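Local coordinates for piwi domain-containing protein (Vanderwaltozyma polyspora, PDB 5THE) that probably binds a small guide RNA, as an Argonaute from a budding yeast, to direct selective cleavage of RNA targets, at residues D221-K224 with Y230-N233. Sequence-based numbering, arbitrary orientation.
Sequences DNFK and YNSN. With nucleotides of chain B.
Phosphate oxygen OP2 of A2 of chain B is gripped from both segments: Asn222 ND2 donates an almost perfectly straight bond of 3.2 Å (179°), and Tyr230 OH a second, although the hydroxyl's position is less certain. Helices 220-223 and 228-241 follow the parallel-sheet strand 215-219, consistent with the MID domain of the Argonaute C-terminal lobe, and this corner cradles the RNA backbone. The Tyr230 ring is sandwiched, with O4' of A2 of chain B over one face and the backbone C of Asn222, 4.1 Å above the plane and offset toward the rim, over the opposite one. Its CE2 touches Asn222 CB at 3.4 Å. With CG anti to the backbone N (chi1 178°), the ring swings away from that N and across Asn222, OH at the phosphate end. Shortened to an alanine, Tyr230 would probably leave a gap between Asn222 and the ribose, and OP2 with just the amide from this pair. Phe223 crosses Tyr230 at about a right angle and also packs on Leu99 and Met103 of helix 95-111. Asn231, whose ND2 hydrogen-bonds to Asp109 OD2, sets OD1 at the Phe223 ring edge; one water, with more acceptors in reach than protons, can donate to this OD1 (2.8 Å) and Phe223 O (2.7 Å).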
ATOM      1  N   ASP A 221      -1.645  -3.652  24.881  1.00 23.19           N
ATOM      2  CA  ASP A 221      -2.496  -4.793  25.230  1.00 27.48           C
ATOM      3  C   ASP A 221      -2.482  -5.862  24.148  1.00 25.33           C
ATOM      4  O   ASP A 221      -2.784  -7.024  24.440  1.00 23.18           O
ATOM      5  CB  ASP A 221      -3.933  -4.359  25.522  1.00 27.02           C
ATOM      6  CG  ASP A 221      -4.059  -3.638  26.867  1.00 47.19           C
ATOM      7  OD1 ASP A 221      -3.184  -3.841  27.738  1.00 52.83           O
ATOM      8  OD2 ASP A 221      -5.031  -2.871  27.056  1.00 51.68           O
ATOM      9  N   ASN A 222      -2.098  -5.507  22.923  1.00 27.03           N
ATOM     10  CA  ASN A 222      -1.879  -6.517  21.897  1.00 23.67           C
ATOM     11  C   ASN A 222      -0.488  -7.123  22.010  1.00 27.86           C
ATOM     12  O   ASN A 222      -0.335  -8.350  22.080  1.00 29.01           O
ATOM     13  CB  ASN A 222      -2.057  -5.911  20.506  1.00 24.15           C
ATOM     14  CG  ASN A 222      -3.462  -5.469  20.237  1.00 27.24           C
ATOM     15  OD1 ASN A 222      -4.411  -6.003  20.806  1.00 30.87           O
ATOM     16  ND2 ASN A 222      -3.611  -4.481  19.355  1.00 29.61           N
ATOM     17  N   PHE A 223       0.533  -6.264  22.002  1.00 27.82           N
ATOM     18  CA  PHE A 223       1.922  -6.713  21.993  1.00 24.20           C
ATOM     19  C   PHE A 223       2.204  -7.641  23.163  1.00 30.29           C
ATOM     20  O   PHE A 223       2.868  -8.674  23.003  1.00 27.35           O
ATOM     21  CB  PHE A 223       2.843  -5.488  22.039  1.00 22.02           C
ATOM     22  CG  PHE A 223       4.307  -5.801  21.873  1.00 28.02           C
ATOM     23  CD1 PHE A 223       4.732  -6.736  20.940  1.00 25.88           C
ATOM     24  CD2 PHE A 223       5.265  -5.136  22.631  1.00 24.61           C
ATOM     25  CE1 PHE A 223       6.081  -7.018  20.788  1.00 24.33           C
ATOM     26  CE2 PHE A 223       6.624  -5.407  22.475  1.00 19.32           C
ATOM     27  CZ  PHE A 223       7.027  -6.350  21.550  1.00 23.24           C
ATOM     28  N   LYS A 224       1.683  -7.301  24.344  1.00 31.13           N
ATOM     29  CA  LYS A 224       1.970  -8.057  25.558  1.00 33.36           C
ATOM     30  C   LYS A 224       1.472  -9.500  25.503  1.00 30.35           C
ATOM     31  O   LYS A 224       1.862 -10.299  26.359  1.00 34.20           O
ATOM     32  CB  LYS A 224       1.366  -7.333  26.769  1.00 24.13           C
ATOM     33  CG  LYS A 224      -0.112  -7.575  26.959  1.00 26.53           C
ATOM     34  CD  LYS A 224      -0.701  -6.584  27.959  1.00 30.85           C
ATOM     35  CE  LYS A 224       0.190  -6.422  29.181  1.00 41.69           C
ATOM     36  NZ  LYS A 224       0.428  -7.710  29.884  1.00 45.79           N
ATOM     37  N   TYR A 230       1.280 -12.271  15.724  1.00 26.21           N
ATOM     38  CA  TYR A 230       1.308 -10.816  15.852  1.00 24.33           C
ATOM     39  C   TYR A 230       2.706 -10.277  15.580  1.00 25.64           C
ATOM     40  O   TYR A 230       2.885  -9.302  14.837  1.00 26.81           O
ATOM     41  CB  TYR A 230       0.835 -10.430  17.256  1.00 22.20           C
ATOM     42  CG  TYR A 230       0.854  -8.956  17.567  1.00 26.02           C
ATOM     43  CD1 TYR A 230       2.016  -8.323  18.017  1.00 24.33           C
ATOM     44  CD2 TYR A 230      -0.292  -8.200  17.444  1.00 22.14           C
ATOM     45  CE1 TYR A 230       2.021  -6.979  18.324  1.00 27.10           C
ATOM     46  CE2 TYR A 230      -0.285  -6.865  17.736  1.00 25.49           C
ATOM     47  CZ  TYR A 230       0.866  -6.258  18.171  1.00 26.08           C
ATOM     48  OH  TYR A 230       0.834  -4.919  18.477  1.00 21.25           O
ATOM     49  N   ASN A 231       3.718 -10.913  16.176  1.00 30.50           N
ATOM     50  CA  ASN A 231       5.087 -10.456  15.987  1.00 23.79           C
ATOM     51  C   ASN A 231       5.515 -10.583  14.539  1.00 22.76           C
ATOM     52  O   ASN A 231       6.193  -9.696  14.011  1.00 25.98           O
ATOM     53  CB  ASN A 231       6.025 -11.231  16.909  1.00 26.27           C
ATOM     54  CG  ASN A 231       5.812 -10.865  18.360  1.00 29.38           C
ATOM     55  OD1 ASN A 231       5.162  -9.854  18.665  1.00 22.02           O
ATOM     56  ND2 ASN A 231       6.348 -11.668  19.260  1.00 24.56           N
ATOM     57  N   SER A 232       5.132 -11.681  13.878  1.00 19.46           N
ATOM     58  CA  SER A 232       5.472 -11.856  12.471  1.00 24.87           C
ATOM     59  C   SER A 232       4.848 -10.760  11.615  1.00 28.65           C
ATOM     60  O   SER A 232       5.484 -10.242  10.688  1.00 24.96           O
ATOM     61  CB  SER A 232       5.012 -13.229  11.981  1.00 30.21           C
ATOM     62  OG  SER A 232       5.528 -14.262  12.798  1.00 35.83           O
ATOM     63  N   ASN A 233       3.593 -10.403  11.893  1.00 24.13           N
ATOM     64  CA  ASN A 233       2.949  -9.346  11.121  1.00 24.36           C
ATOM     65  C   ASN A 233       3.614  -7.999  11.366  1.00 27.81           C
ATOM     66  O   ASN A 233       3.838  -7.237  10.422  1.00 26.36           O
ATOM     67  CB  ASN A 233       1.458  -9.288  11.459  1.00 16.09           C
ATOM     68  CG  ASN A 233       0.700 -10.497  10.922  1.00 36.44           C
ATOM     69  OD1 ASN A 233       1.183 -11.196  10.042  1.00 37.07           O
ATOM     70  ND2 ASN A 233      -0.483 -10.743  11.454  1.00 36.20           N
TER
ATOM     71  P     A B   2      -1.733  -2.580  16.789  1.00 23.97           P
ATOM     72  OP1   A B   2      -3.212  -2.466  16.733  1.00 22.21           O
ATOM     73  OP2   A B   2      -1.051  -3.219  17.958  1.00 22.82           O
ATOM     74  O5'   A B   2      -1.246  -3.305  15.459  1.00 26.10           O
ATOM     75  C5'   A B   2       0.121  -3.249  15.045  1.00 21.25           C
ATOM     76  C4'   A B   2       0.433  -4.347  14.069  1.00 23.35           C
ATOM     77  O4'   A B   2       0.374  -5.619  14.750  1.00 25.60           O
ATOM     78  C3'   A B   2      -0.551  -4.512  12.925  1.00 24.36           C
ATOM     79  O3'   A B   2      -0.326  -3.598  11.891  1.00 25.47           O
ATOM     80  C2'   A B   2      -0.340  -5.963  12.519  1.00 22.95           C
ATOM     81  O2'   A B   2       0.884  -6.100  11.811  1.00 22.42           O
ATOM     82  C1'   A B   2      -0.158  -6.607  13.885  1.00 25.10           C
ATOM     83  N9    A B   2      -1.427  -7.055  14.491  1.00 23.09           N
ATOM     84  C8    A B   2      -2.289  -6.301  15.249  1.00 18.41           C
ATOM     85  N7    A B   2      -3.315  -6.960  15.707  1.00 27.37           N
ATOM     86  C5    A B   2      -3.094  -8.250  15.236  1.00 32.83           C
ATOM     87  C6    A B   2      -3.835  -9.419  15.385  1.00 46.01           C
ATOM     88  N6    A B   2      -4.970  -9.433  16.086  1.00 47.84           N
ATOM     89  N1    A B   2      -3.365 -10.545  14.784  1.00 50.28           N
ATOM     90  C2    A B   2      -2.215 -10.464  14.091  1.00 48.70           C
ATOM     91  N3    A B   2      -1.420  -9.405  13.876  1.00 31.22           N
ATOM     92  C4    A B   2      -1.937  -8.329  14.480  1.00 22.37           C
ATOM     93  P     A B   3      -1.560  -3.067  11.028  1.00 23.50           P
ATOM     94  OP1   A B   3      -0.922  -2.049  10.139  1.00 27.49           O
ATOM     95  OP2   A B   3      -2.694  -2.688  11.922  1.00 22.67           O
ATOM     96  O5'   A B   3      -2.002  -4.342  10.175  1.00 24.31           O
ATOM     97  C5'   A B   3      -1.101  -4.915   9.240  1.00 23.69           C
ATOM     98  C4'   A B   3      -1.585  -6.255   8.762  1.00 25.00           C
ATOM     99  O4'   A B   3      -1.557  -7.231   9.835  1.00 26.09           O
ATOM    100  C3'   A B   3      -3.018  -6.300   8.268  1.00 24.04           C
ATOM    101  O3'   A B   3      -3.125  -5.805   6.959  1.00 26.15           O
ATOM    102  C2'   A B   3      -3.347  -7.780   8.379  1.00 25.10           C
ATOM    103  O2'   A B   3      -2.764  -8.499   7.299  1.00 25.57           O
ATOM    104  C1'   A B   3      -2.620  -8.144   9.676  1.00 25.12           C
ATOM    105  N9    A B   3      -3.536  -7.967  10.801  1.00 28.26           N
ATOM    106  C8    A B   3      -3.879  -6.787  11.425  1.00 25.37           C
ATOM    107  N7    A B   3      -4.778  -6.954  12.366  1.00 32.29           N
ATOM    108  C5    A B   3      -5.029  -8.314  12.344  1.00 28.78           C
ATOM    109  C6    A B   3      -5.895  -9.088  13.107  1.00 39.47           C
ATOM    110  N6    A B   3      -6.662  -8.550  14.073  1.00 46.28           N
ATOM    111  N1    A B   3      -5.917 -10.410  12.836  1.00 45.71           N
ATOM    112  C2    A B   3      -5.125 -10.892  11.856  1.00 47.56           C
ATOM    113  N3    A B   3      -4.267 -10.256  11.051  1.00 31.83           N
ATOM    114  C4    A B   3      -4.284  -8.953  11.368  1.00 34.41           C
TER
HETATM  115  O   HOH W   1       3.346 -10.120  20.782  1.00 27.69           O